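Local coordinates for protein glycerol-3-phosphate dehydrogenase [NAD(+)] (Dunaliella salina, PDB 6IUY) that probably interconverts dihydroxyacetone phosphate and sn-glycerol 3-phosphate with NAD, its added phosphatase-like domain enabling direct conversion of dihydroxyacetone phosphate to glycerol, at residues 183-188 with 208-213; 127-132 with 152-157; 304-309 with 333-338; 258-263 with 342-347; 487-492 with 604-609. All blocks are in the same frame, centred on the assembly; numbering follows the deposited sequence.

Interaction 1. Residues 183-188 with 208-213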
# COMPACT_ATOMS: atom_id res chain seq x y z
N HIS A 183 49.40 15.24 -0.25
CA HIS A 183 48.02 15.71 -0.29
C HIS A 183 47.06 14.82 0.51
O HIS A 183 46.09 14.31 -0.05
CB HIS A 183 47.53 15.77 -1.74
CG HIS A 183 48.48 16.46 -2.68
ND1 HIS A 183 48.48 17.83 -2.86
CD2 HIS A 183 49.44 15.97 -3.49
CE1 HIS A 183 49.41 18.14 -3.74
NE2 HIS A 183 50.01 17.03 -4.14
N PHE A 184 47.32 14.64 1.80
CA PHE A 184 46.57 13.67 2.58
C PHE A 184 45.13 14.12 2.84
O PHE A 184 44.19 13.32 2.77
CB PHE A 184 47.27 13.40 3.91
CG PHE A 184 46.54 12.40 4.79
CD1 PHE A 184 46.69 11.04 4.58
CD2 PHE A 184 45.72 12.82 5.82
CE1 PHE A 184 46.03 10.12 5.38
CE2 PHE A 184 45.06 11.91 6.62
CZ PHE A 184 45.21 10.55 6.40
N LYS A 185 44.96 15.40 3.14
CA LYS A 185 43.68 15.90 3.62
C LYS A 185 42.74 16.26 2.47
O LYS A 185 41.53 16.05 2.56
CB LYS A 185 43.90 17.09 4.55
CG LYS A 185 44.53 16.66 5.88
CD LYS A 185 44.58 17.75 6.92
CE LYS A 185 45.14 17.18 8.20
NZ LYS A 185 45.09 18.12 9.36
N SER A 186 43.29 16.78 1.38
CA SER A 186 42.48 17.04 0.21
C SER A 186 41.98 15.72 -0.36
O SER A 186 40.84 15.63 -0.81
CB SER A 186 43.25 17.84 -0.85
OG SER A 186 44.10 17.02 -1.62
N ARG A 187 42.82 14.69 -0.32
CA ARG A 187 42.42 13.37 -0.82
C ARG A 187 41.35 12.73 0.06
O ARG A 187 40.40 12.14 -0.44
CB ARG A 187 43.64 12.45 -0.96
CG ARG A 187 44.50 12.78 -2.18
CD ARG A 187 45.73 11.87 -2.35
NE ARG A 187 46.54 12.31 -3.49
CZ ARG A 187 47.53 11.60 -4.04
NH1 ARG A 187 47.85 10.40 -3.56
NH2 ARG A 187 48.21 12.10 -5.08
N ALA A 188 41.51 12.85 1.38
CA ALA A 188 40.50 12.38 2.31
C ALA A 188 39.17 13.10 2.09
O ALA A 188 38.11 12.51 2.28
CB ALA A 188 40.96 12.57 3.74
N PHE A 208 49.30 23.91 7.57
CA PHE A 208 49.33 23.98 6.12
C PHE A 208 48.64 22.76 5.49
O PHE A 208 48.13 22.83 4.38
CB PHE A 208 50.77 24.08 5.61
CG PHE A 208 51.37 25.46 5.74
CD1 PHE A 208 51.25 26.38 4.71
CD2 PHE A 208 52.03 25.84 6.90
CE1 PHE A 208 51.79 27.65 4.82
CE2 PHE A 208 52.58 27.11 7.02
CZ PHE A 208 52.46 28.02 5.98
N SER A 209 48.63 21.64 6.21
CA SER A 209 47.93 20.45 5.75
C SER A 209 46.44 20.75 5.60
O SER A 209 45.77 20.16 4.75
CB SER A 209 48.15 19.28 6.72
OG SER A 209 47.73 19.62 8.03
N ASP A 210 45.94 21.68 6.41
CA ASP A 210 44.52 22.02 6.42
C ASP A 210 44.16 22.94 5.25
O ASP A 210 43.12 22.78 4.60
CB ASP A 210 44.16 22.68 7.75
CG ASP A 210 44.61 21.84 8.94
OD1 ASP A 210 44.34 20.62 8.95
OD2 ASP A 210 45.24 22.40 9.87
N LEU A 211 45.03 23.91 5.00
CA LEU A 211 44.90 24.76 3.83
C LEU A 211 44.93 23.91 2.58
O LEU A 211 44.21 24.17 1.62
CB LEU A 211 46.03 25.79 3.78
CG LEU A 211 46.10 26.61 2.50
CD1 LEU A 211 44.88 27.51 2.42
CD2 LEU A 211 47.39 27.43 2.47
N GLU A 212 45.78 22.90 2.61
CA GLU A 212 45.93 21.99 1.49
C GLU A 212 44.60 21.31 1.16
O GLU A 212 44.29 21.07 -0.01
CB GLU A 212 47.01 20.95 1.79
CG GLU A 212 47.41 20.10 0.59
CD GLU A 212 46.46 18.93 0.35
OE1 GLU A 212 46.07 18.25 1.33
OE2 GLU A 212 46.11 18.70 -0.82
N ALA A 213 43.82 21.00 2.20
CA ALA A 213 42.52 20.34 2.04
C ALA A 213 41.65 21.02 1.00
O ALA A 213 40.91 20.36 0.30
CB ALA A 213 41.78 20.27 3.37

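Interaction 2. Residues 127-132 with 152-157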
# COMPACT_ATOMS: atom_id res chain seq x y z
N GLU A 127 27.28 16.43 9.12
CA GLU A 127 28.22 15.36 9.48
C GLU A 127 29.61 15.92 9.79
O GLU A 127 30.12 16.79 9.08
CB GLU A 127 28.33 14.28 8.39
CG GLU A 127 27.45 13.05 8.69
CD GLU A 127 28.25 11.80 8.99
OE1 GLU A 127 28.73 11.18 8.03
OE2 GLU A 127 28.39 11.42 10.18
N VAL A 128 30.20 15.40 10.85
CA VAL A 128 31.48 15.87 11.33
C VAL A 128 32.56 14.81 11.13
O VAL A 128 32.36 13.63 11.45
CB VAL A 128 31.40 16.29 12.81
CG1 VAL A 128 32.80 16.43 13.43
CG2 VAL A 128 30.59 17.59 12.94
N PHE A 129 33.69 15.25 10.58
CA PHE A 129 34.86 14.40 10.40
C PHE A 129 36.09 14.95 11.12
O PHE A 129 36.29 16.17 11.21
CB PHE A 129 35.19 14.23 8.92
CG PHE A 129 34.13 13.54 8.13
CD1 PHE A 129 34.22 12.18 7.89
CD2 PHE A 129 33.06 14.25 7.60
CE1 PHE A 129 33.26 11.53 7.15
CE2 PHE A 129 32.10 13.61 6.87
CZ PHE A 129 32.19 12.25 6.64
N LEU A 130 36.92 14.04 11.61
CA LEU A 130 38.28 14.37 11.96
C LEU A 130 39.20 13.94 10.80
O LEU A 130 39.11 12.81 10.32
CB LEU A 130 38.69 13.69 13.26
CG LEU A 130 37.78 13.95 14.45
CD1 LEU A 130 38.22 13.18 15.66
CD2 LEU A 130 37.74 15.43 14.74
N ILE A 131 40.06 14.85 10.35
CA ILE A 131 41.10 14.52 9.37
C ILE A 131 42.46 14.99 9.89
O ILE A 131 42.68 16.18 10.08
CB ILE A 131 40.83 15.15 7.98
CG1 ILE A 131 39.43 14.81 7.49
CG2 ILE A 131 41.88 14.68 6.98
CD1 ILE A 131 39.10 15.40 6.11
N SER A 132 43.36 14.04 10.13
CA SER A 132 44.61 14.32 10.81
C SER A 132 45.79 13.65 10.12
O SER A 132 45.65 12.63 9.45
CB SER A 132 44.53 13.89 12.28
OG SER A 132 45.80 13.61 12.83
N ASN A 152 34.39 8.01 10.58
CA ASN A 152 34.55 9.40 10.16
C ASN A 152 35.94 9.97 10.47
O ASN A 152 36.20 11.16 10.24
CB ASN A 152 33.47 10.26 10.81
CG ASN A 152 32.09 10.02 10.22
OD1 ASN A 152 31.83 8.97 9.62
ND2 ASN A 152 31.20 10.99 10.38
N VAL A 153 36.81 9.13 11.00
CA VAL A 153 38.16 9.55 11.34
C VAL A 153 39.12 9.13 10.24
O VAL A 153 39.34 7.93 10.04
CB VAL A 153 38.63 8.95 12.68
CG1 VAL A 153 40.02 9.46 13.03
CG2 VAL A 153 37.65 9.29 13.79
N PHE A 154 39.66 10.12 9.52
CA PHE A 154 40.69 9.85 8.50
C PHE A 154 42.08 10.14 9.07
O PHE A 154 42.47 11.30 9.25
CB PHE A 154 40.41 10.68 7.25
CG PHE A 154 39.23 10.19 6.46
CD1 PHE A 154 37.95 10.60 6.79
CD2 PHE A 154 39.39 9.29 5.42
CE1 PHE A 154 36.86 10.14 6.08
CE2 PHE A 154 38.30 8.83 4.70
CZ PHE A 154 37.03 9.25 5.04
N CYS A 155 42.83 9.08 9.35
CA CYS A 155 44.09 9.21 10.08
C CYS A 155 44.85 7.88 10.13
O CYS A 155 44.33 6.90 10.65
CB CYS A 155 43.82 9.70 11.50
SG CYS A 155 45.27 10.31 12.41
N ASN A 156 46.09 7.86 9.62
CA ASN A 156 46.92 6.64 9.63
C ASN A 156 47.33 6.21 11.02
O ASN A 156 47.56 7.03 11.90
CB ASN A 156 48.18 6.82 8.79
CG ASN A 156 47.90 6.84 7.32
OD1 ASN A 156 47.28 5.91 6.79
ND2 ASN A 156 48.31 7.91 6.64
N THR A 157 47.43 4.89 11.20
CA THR A 157 47.91 4.31 12.44
C THR A 157 49.43 4.32 12.49
O THR A 157 50.09 4.48 11.45
CB THR A 157 47.42 2.85 12.61
OG1 THR A 157 47.84 2.09 11.48
CG2 THR A 157 45.91 2.78 12.71
O HOH W 1 29.51 8.60 8.54

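Interaction 3. Residues 304-309 with 333-338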
# COMPACT_ATOMS: atom_id res chain seq x y z
N SER A 304 -14.82 37.98 16.30
CA SER A 304 -13.97 37.99 17.47
C SER A 304 -12.87 39.05 17.38
O SER A 304 -12.31 39.44 18.40
CB SER A 304 -13.36 36.61 17.69
OG SER A 304 -12.76 36.17 16.50
N GLY A 305 -12.57 39.52 16.18
CA GLY A 305 -11.60 40.60 16.05
C GLY A 305 -10.26 40.30 16.71
O GLY A 305 -9.73 39.20 16.61
N ARG A 306 -9.75 41.30 17.42
CA ARG A 306 -8.43 41.28 18.01
C ARG A 306 -8.38 40.47 19.28
O ARG A 306 -7.31 40.07 19.74
CB ARG A 306 -7.99 42.71 18.31
CG ARG A 306 -6.60 42.82 18.91
CD ARG A 306 -5.59 43.21 17.85
NE ARG A 306 -4.37 42.38 17.86
CZ ARG A 306 -3.88 41.79 16.78
NH1 ARG A 306 -4.50 41.93 15.62
NH2 ARG A 306 -2.76 41.05 16.85
N ASN A 307 -9.53 40.25 19.88
CA ASN A 307 -9.59 39.57 21.16
C ASN A 307 -9.09 38.11 21.10
O ASN A 307 -8.56 37.57 22.08
CB ASN A 307 -11.03 39.64 21.67
CG ASN A 307 -11.50 41.08 21.87
OD1 ASN A 307 -11.27 41.65 22.93
ND2 ASN A 307 -12.14 41.66 20.85
N LEU A 308 -9.23 37.49 19.95
CA LEU A 308 -8.79 36.10 19.77
C LEU A 308 -7.29 35.99 19.93
O LEU A 308 -6.79 35.15 20.70
CB LEU A 308 -9.18 35.58 18.39
CG LEU A 308 -8.81 34.14 18.03
CD1 LEU A 308 -9.30 33.20 19.12
CD2 LEU A 308 -9.45 33.79 16.70
N ILE A 309 -6.59 36.83 19.17
CA ILE A 309 -5.13 36.89 19.16
C ILE A 309 -4.64 37.12 20.58
O ILE A 309 -3.75 36.41 21.06
CB ILE A 309 -4.63 37.99 18.21
CG1 ILE A 309 -4.83 37.56 16.75
CG2 ILE A 309 -3.19 38.34 18.47
CD1 ILE A 309 -6.29 37.62 16.26
N ALA A 333 1.11 34.67 18.77
CA ALA A 333 0.10 34.85 17.74
C ALA A 333 0.06 36.28 17.24
O ALA A 333 0.12 37.21 18.03
CB ALA A 333 -1.26 34.48 18.30
N THR A 334 -0.10 36.44 15.94
CA THR A 334 -0.38 37.75 15.39
C THR A 334 -1.30 37.64 14.19
O THR A 334 -1.29 36.64 13.48
CB THR A 334 0.89 38.48 14.97
OG1 THR A 334 0.53 39.54 14.07
CG2 THR A 334 1.85 37.54 14.26
N SER A 335 -2.08 38.69 13.97
CA SER A 335 -3.07 38.72 12.90
C SER A 335 -2.53 39.32 11.63
O SER A 335 -3.24 39.35 10.63
CB SER A 335 -4.29 39.52 13.33
OG SER A 335 -3.94 40.89 13.38
N ASP A 336 -1.31 39.83 11.65
CA ASP A 336 -0.76 40.41 10.43
C ASP A 336 0.11 39.41 9.70
O ASP A 336 1.10 38.94 10.24
CB ASP A 336 0.06 41.68 10.73
CG ASP A 336 0.33 42.48 9.48
OD1 ASP A 336 -0.46 43.39 9.19
OD2 ASP A 336 1.30 42.17 8.77
N LEU A 337 -0.28 39.09 8.47
CA LEU A 337 0.31 37.99 7.74
C LEU A 337 1.74 38.31 7.33
O LEU A 337 2.62 37.46 7.44
CB LEU A 337 -0.54 37.66 6.51
CG LEU A 337 0.07 36.63 5.57
CD1 LEU A 337 0.27 35.27 6.26
CD2 LEU A 337 -0.75 36.48 4.33
N ILE A 338 1.97 39.53 6.86
CA ILE A 338 3.31 39.96 6.45
C ILE A 338 4.25 39.96 7.65
O ILE A 338 5.36 39.45 7.60
CB ILE A 338 3.29 41.36 5.81
CG1 ILE A 338 2.32 41.39 4.64
CG2 ILE A 338 4.71 41.77 5.37
CD1 ILE A 338 2.54 40.23 3.68

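Interaction 4. Residues 258-263 with 342-347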
# COMPACT_ATOMS: atom_id res chain seq x y z
N LYS A 258 14.03 30.75 12.43
CA LYS A 258 12.80 31.25 13.06
C LYS A 258 11.62 30.58 12.37
O LYS A 258 11.56 30.56 11.15
CB LYS A 258 12.64 32.78 12.94
CG LYS A 258 13.68 33.64 13.70
CD LYS A 258 13.22 35.11 13.76
CE LYS A 258 14.40 36.09 13.71
NZ LYS A 258 15.44 35.78 14.72
N VAL A 259 10.69 30.04 13.15
CA VAL A 259 9.58 29.29 12.57
C VAL A 259 8.29 30.08 12.62
O VAL A 259 7.94 30.64 13.65
CB VAL A 259 9.37 27.96 13.30
CG1 VAL A 259 8.25 27.16 12.65
CG2 VAL A 259 10.69 27.17 13.33
N THR A 260 7.58 30.13 11.49
CA THR A 260 6.26 30.72 11.46
C THR A 260 5.22 29.74 10.90
O THR A 260 5.36 29.25 9.78
CB THR A 260 6.27 32.01 10.62
OG1 THR A 260 7.04 32.99 11.32
CG2 THR A 260 4.85 32.54 10.41
N MET A 261 4.18 29.49 11.69
CA MET A 261 3.00 28.74 11.27
C MET A 261 2.03 29.69 10.58
O MET A 261 1.60 30.68 11.19
CB MET A 261 2.34 28.05 12.47
CG MET A 261 0.96 27.41 12.19
SD MET A 261 1.06 25.98 11.09
CE MET A 261 0.54 26.74 9.58
N VAL A 262 1.72 29.43 9.32
CA VAL A 262 0.73 30.22 8.59
C VAL A 262 -0.62 29.47 8.62
O VAL A 262 -0.89 28.62 7.76
CB VAL A 262 1.14 30.47 7.13
CG1 VAL A 262 0.06 31.26 6.39
CG2 VAL A 262 2.48 31.20 7.07
N GLY A 263 -1.43 29.76 9.63
CA GLY A 263 -2.76 29.17 9.76
C GLY A 263 -2.95 28.95 11.23
O GLY A 263 -1.97 28.90 11.95
N ARG A 342 7.73 37.80 8.00
CA ARG A 342 8.92 38.52 7.53
C ARG A 342 10.20 37.94 8.10
O ARG A 342 11.14 37.68 7.35
CB ARG A 342 8.82 40.02 7.84
CG ARG A 342 8.87 40.39 9.31
CD ARG A 342 8.90 41.90 9.50
NE ARG A 342 8.64 42.26 10.89
CZ ARG A 342 7.81 43.22 11.27
NH1 ARG A 342 7.14 43.93 10.37
NH2 ARG A 342 7.64 43.45 12.56
N GLY A 343 10.28 37.70 9.40
CA GLY A 343 11.56 37.22 9.91
C GLY A 343 11.84 35.72 9.72
O GLY A 343 12.86 35.21 10.18
N ALA A 344 10.94 35.03 9.02
CA ALA A 344 10.88 33.57 9.12
C ALA A 344 11.79 32.85 8.15
O ALA A 344 11.75 33.12 6.95
CB ALA A 344 9.43 33.09 8.90
N ASP A 345 12.56 31.90 8.68
CA ASP A 345 13.42 31.02 7.88
C ASP A 345 12.70 29.72 7.51
O ASP A 345 12.96 29.12 6.47
CB ASP A 345 14.70 30.69 8.65
CG ASP A 345 15.41 31.95 9.14
OD1 ASP A 345 15.98 32.66 8.29
OD2 ASP A 345 15.39 32.21 10.36
N ALA A 346 11.78 29.31 8.38
CA ALA A 346 11.02 28.08 8.21
C ALA A 346 9.54 28.40 8.20
O ALA A 346 8.99 28.77 9.22
CB ALA A 346 11.36 27.11 9.33
N LEU A 347 8.90 28.26 7.04
CA LEU A 347 7.47 28.52 6.92
C LEU A 347 6.64 27.23 6.86
O LEU A 347 6.87 26.41 5.98
CB LEU A 347 7.16 29.33 5.65
CG LEU A 347 7.48 30.82 5.56
CD1 LEU A 347 7.03 31.35 4.20
CD2 LEU A 347 6.76 31.55 6.68

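Interaction 5. Residues 487-492 with 604-609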
# COMPACT_ATOMS: atom_id res chain seq x y z
N ILE A 487 -16.15 0.78 -1.09
CA ILE A 487 -15.95 2.21 -1.36
C ILE A 487 -14.50 2.58 -1.11
O ILE A 487 -13.88 3.25 -1.92
CB ILE A 487 -16.86 3.09 -0.50
CG1 ILE A 487 -18.31 2.74 -0.80
CG2 ILE A 487 -16.58 4.58 -0.78
CD1 ILE A 487 -19.32 3.36 0.16
N LEU A 488 -13.94 2.11 -0.01
CA LEU A 488 -12.54 2.40 0.28
C LEU A 488 -11.58 1.75 -0.73
O LEU A 488 -10.60 2.39 -1.18
CB LEU A 488 -12.18 1.97 1.70
CG LEU A 488 -12.30 3.19 2.64
CD1 LEU A 488 -13.74 3.71 2.62
CD2 LEU A 488 -11.86 2.86 4.05
N ARG A 489 -11.86 0.49 -1.08
CA ARG A 489 -11.03 -0.23 -2.04
C ARG A 489 -11.02 0.50 -3.38
O ARG A 489 -9.95 0.78 -3.92
CB ARG A 489 -11.53 -1.66 -2.26
CG ARG A 489 -10.55 -2.47 -3.11
CD ARG A 489 -11.21 -3.47 -4.01
NE ARG A 489 -12.39 -2.95 -4.69
CZ ARG A 489 -12.36 -2.24 -5.81
NH1 ARG A 489 -11.19 -1.92 -6.36
NH2 ARG A 489 -13.49 -1.82 -6.37
N GLN A 490 -12.20 0.78 -3.91
CA GLN A 490 -12.29 1.50 -5.18
C GLN A 490 -11.66 2.90 -5.07
O GLN A 490 -10.97 3.38 -5.98
CB GLN A 490 -13.75 1.59 -5.61
CG GLN A 490 -13.97 2.32 -6.93
CD GLN A 490 -13.43 1.55 -8.13
OE1 GLN A 490 -13.21 0.34 -8.07
NE2 GLN A 490 -13.21 2.26 -9.23
N GLY A 491 -11.89 3.56 -3.94
CA GLY A 491 -11.33 4.87 -3.71
C GLY A 491 -9.83 4.85 -3.74
O GLY A 491 -9.20 5.69 -4.38
N LEU A 492 -9.24 3.90 -3.03
CA LEU A 492 -7.79 3.81 -3.00
C LEU A 492 -7.25 3.52 -4.40
O LEU A 492 -6.23 4.08 -4.82
CB LEU A 492 -7.35 2.74 -2.01
CG LEU A 492 -5.84 2.58 -1.81
CD1 LEU A 492 -5.24 3.93 -1.44
CD2 LEU A 492 -5.57 1.52 -0.74
N LEU A 604 -22.84 2.51 -4.08
CA LEU A 604 -22.12 1.25 -4.27
C LEU A 604 -22.23 0.78 -5.73
O LEU A 604 -21.66 -0.24 -6.10
CB LEU A 604 -22.64 0.17 -3.33
CG LEU A 604 -22.62 0.52 -1.84
CD1 LEU A 604 -23.46 -0.48 -1.04
CD2 LEU A 604 -21.19 0.55 -1.32
N ARG A 605 -22.96 1.54 -6.55
CA ARG A 605 -23.16 1.19 -7.96
C ARG A 605 -22.41 2.14 -8.88
O ARG A 605 -22.93 2.55 -9.92
CB ARG A 605 -24.65 1.21 -8.31
CG ARG A 605 -25.46 0.02 -7.79
CD ARG A 605 -25.55 -1.09 -8.84
NE ARG A 605 -26.57 -2.07 -8.48
CZ ARG A 605 -27.88 -1.93 -8.70
NH1 ARG A 605 -28.35 -0.83 -9.29
NH2 ARG A 605 -28.72 -2.89 -8.34
N TYR A 606 -21.18 2.48 -8.49
CA TYR A 606 -20.40 3.48 -9.19
C TYR A 606 -20.10 3.12 -10.66
O TYR A 606 -20.18 3.99 -11.53
CB TYR A 606 -19.09 3.72 -8.44
CG TYR A 606 -18.38 2.46 -8.02
CD1 TYR A 606 -17.50 1.81 -8.88
CD2 TYR A 606 -18.60 1.91 -6.77
CE1 TYR A 606 -16.84 0.65 -8.49
CE2 TYR A 606 -17.95 0.75 -6.37
CZ TYR A 606 -17.07 0.13 -7.23
OH TYR A 606 -16.44 -1.02 -6.81
N ARG A 607 -19.75 1.86 -10.93
CA ARG A 607 -19.51 1.39 -12.31
C ARG A 607 -20.66 1.77 -13.23
O ARG A 607 -20.49 1.97 -14.43
CB ARG A 607 -19.29 -0.13 -12.34
CG ARG A 607 -17.84 -0.59 -12.19
CD ARG A 607 -17.72 -1.84 -11.31
NE ARG A 607 -16.38 -1.95 -10.73
CZ ARG A 607 -15.99 -2.92 -9.89
NH1 ARG A 607 -16.83 -3.89 -9.54
NH2 ARG A 607 -14.74 -2.92 -9.41
N VAL A 608 -21.85 1.88 -12.65
CA VAL A 608 -23.06 2.18 -13.42
C VAL A 608 -23.51 3.62 -13.26
O VAL A 608 -23.96 4.25 -14.21
CB VAL A 608 -24.21 1.26 -13.00
CG1 VAL A 608 -25.51 1.71 -13.64
CG2 VAL A 608 -23.89 -0.19 -13.35
N ALA A 609 -23.40 4.14 -12.04
CA ALA A 609 -23.86 5.48 -11.72
C ALA A 609 -23.03 6.58 -12.41
O ALA A 609 -23.48 7.72 -12.55
CB ALA A 609 -23.86 5.69 -10.22

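Interaction 1. Residues 183-188 with 208-213
Lys185 and Asp210 meet beside the magnesium site of the haloacid dehalogenase-like (HAD) domain. Their places in the chain are consistent with the lysine of HAD motif III and the second aspartate of motif IV. The helical segments 184-188 and 208-213 approach to 7.5 Å between axes and cross at -36°. CG of Lys185 stands anti to the carbonyl carbon (chi1 -70°), and beyond it the chain runs fully extended across the start of helix 208-215. The aliphatic part passes over the backbone O of Ser209, and the whole side chain sits as a knob among Ser209, Asp210, Glu212 and Ala213. Lys185 NZ forms a salt bridge with Asp210 OD1 at 2.6 Å, arriving on the syn side and somewhat out of the carboxylate plane. The same nitrogen makes a second salt bridge to Asp41, a magnesium ligand, and only a weak hydrogen bond to Ser209 OG. Asp210 OD2 is meanwhile tied to the backbone N of Gly207, so both oxygens of this carboxylate are engaged.

At the other end of the contact Glu212 receives the first turn of helix 184-195. Its chain bends at chi2 (-82°), which turns the carboxylate toward Ser186. Glu212 OE1 accepts from the backbone N of Ser186 at 3.1 Å. Glu212 OE2 has two donors: Ser186 OG at 2.7 Å, on the syn lone pair, and the ring of the N-cap residue His183, whose ND1 reaches it at 3.2 Å from above the carboxylate plane while the oxygen lies in the plane of the imidazole.

Interaction 2. Residues 127-132 with 152-157
With CG of Asn152 anti to the carbonyl carbon (chi1 -72°) and CG of Phe129 set the same way (chi1 -64°), the amide of the asparagine comes to lie across one face of the phenyl ring, the two planes almost parallel. Asn152 ND2 is about 3.9 Å above the Phe129 ring plane, displaced toward the rim. Both hydrogens of this nitrogen have work to do. From Asn152 ND2 one goes to Glu127 OE2 at 2.8 Å, meeting that oxygen from above the carboxylate plane; the other goes to the backbone O of Val128 at 3.1 Å. A water donates to both Glu127 OE1 and Asn152 OD1, closing a polar ring at this end. With ND2 and OD1 both engaged, the amide is fixed in rotation and flat against the phenyl group.

Further along, the backbones run side by side. The pairing starts with a weak bond from Leu130 N to Asn152 O, and straightens with Phe154 N to Leu130 O at 2.9 Å and Ser132 N to Phe154 O at 3.0 Å. Phe154 offers its ring edge to Phe129, CE1 lying 3.8 Å from Phe129 CD1, on the sheet face shared with Ile131. Leu130 and Val153 occupy the other face, against Ala143 of helix 136-145. Ser132 OG, held by the backbone N of Gly134, lies 3.4 Å from Cys155 SG and near the magnesium ligand Asp43, at the place where HAD enzymes carry the motif II Ser or Thr. The whole is a parallel beta-alpha-beta unit, with strand 153-154 at the border of the HAD domain's Rossmann-like sheet.

Interaction 3. Residues 304-309 with 333-338
Ala333, near the end of strand 331-334, meets the first turn of helix 307-315 through Ile309. The isoleucine brings CG2 to the backbone O of Ala333 at 3.5 Å, and this CG2 of Ile309 lies 4.3 Å from Ala333 CB. At Thr334 the same methyl lies near CA, while the threonine side chain turns away and makes an ST turn, Thr334 OG1 accepting from the backbone N of Asp336 at 3.1 Å.

These are neighbouring parts of a beta-alpha-beta unit in the Rossmann-type NAD domain: strand 293-297 leads into the helix, and 331-334 returns beside strand 293-297, at the edge of the sheet within this chain. Ser335 comes next. Its CB packs against Ile309 CG1 at 4.0 Å, and its OG stands between backbone N and carbonyl carbon (chi1 71°), turned to the guanidinium of Arg306. NH1 of Arg306 donates to Ser335 OG almost straight and in the guanidinium plane; the modelled 2.5 Å is short, and its exact value doubtful. Arg306 reaches there by bends at chi2 and chi3 that fold its chain back, laying one guanidinium face over CB of Ile309. Asp336 then N-caps helix 337-342, OD2 accepting from the backbone N of Glu339.

Interaction 4. Residues 258-263 with 342-347
Thr260 lies over the methyl of Ala344, with OG1 3.4 Å and CB 3.8 Å from Ala344 CB, and Thr260 CB also meets Leu347 CD2 at 4.0 Å. Having CG2 anti to the backbone N and OG1 beside it (chi1 -68°) leaves the hydroxyl directed to the backbone O of Ala340, its hydrogen-bond partner. On the opposite face of the sheet Val259 CG2 touches Ala346 CB at 4.1 Å.

The strands are parallel neighbours in the Rossmann-type NAD domain: 257-262 leads into Gly263, the first glycine of what is probably the dinucleotide-binding GxGxxA motif, and 346-349 leads toward Cys350, which binds NAD. Backbone bonds fix their register, Thr260 N donating to Ala346 O at 3.0 Å. Lys258 O takes two donors, the amides of Asp345 and Ala346, the first in the carbonyl plane on a lone pair. Asp345 also returns a bond: the anti lone pair of OD2 receives Lys258 N at 2.9 Å and 168°. Replaced by alanine, Asp345 would probably leave the amide of Lys258 without this acceptor and the start of the strand less firmly tied. The aliphatic chain of Lys258 runs past Gly343 O, CD being 3.6 Å away.

Interaction 5. Residues 487-492 with 604-609
Apolar contact comes at one end, where Ile487 of helix 481-502 meets Leu604 just ahead of helix 606-609. The two side chains cross at about a right angle, and CD2 of Leu604 rests against both CG1 and CD1 of Ile487, 3.7 Å from each.

A CH-pi contact forms the middle. CG of Gln490 lies over one face of the Tyr606 ring, 4.0 Å from its centroid and 23° off the normal. The glutamine is bent at chi2 (69°), which carries its amide out past the CE1 rim on the same side, 24° from parallel to the ring, with Gln490 CD 3.5 Å from Tyr606 CE1.

Polar groups gather around the phenol end. Arg489 NH2 donates to Gln490 OE1 at 2.8 Å, in the carbonyl plane and on a lone pair, while NE2 of the glutamine holds Glu494. Tied at both ends, the amide has little freedom to flip. An alanine at Gln490 would probably uncover this face of Tyr606 and leave the guanidinium of Arg489 without its neighbouring carbonyl acceptor. Tyr606 OH sits over the centre of the Arg607 guanidinium, 3.6 Å above its plane. The guanidinium groups of Arg489 and Arg607 also come close, NH2 to NH2 3.5 Å. Glu423 of the second subunit bonds to both Arg489 NE and Tyr606 OH, so its carboxylate probably offsets part of this positive charge.

Around the contact, helix 585-594 packs on Gln490 and Tyr606, helix 514-526 lies against Leu488 and Leu492, and the second subunit places Leu421 on Leu604 and Phe512 on Arg489, making this part of the dimer interface of the helical C-terminal region.

In the fold
The five contacts follow the chain through the two halves of the protein. Interactions 2 and 1 come first, in the HAD domain, with centres 12 Å apart. They touch where Phe184 packs on the backbone of Ser132, and together they flank the magnesium site. Interactions 3 and 4 share the eight-stranded sheet of the NAD domain, with centres 15 Å apart; in sequence, 304-309 and 333-338 both come between the two strands that interaction 4 pairs, and Leu337 packs on Val262. Interaction 5 lies in the helical C-terminal region at the subunit interface, its centre about 41 Å from that of interaction 4. Centres of interactions 1 and 4 are about 40 Å apart, so phosphatase-like and dehydrogenase parts are well separated within one chain.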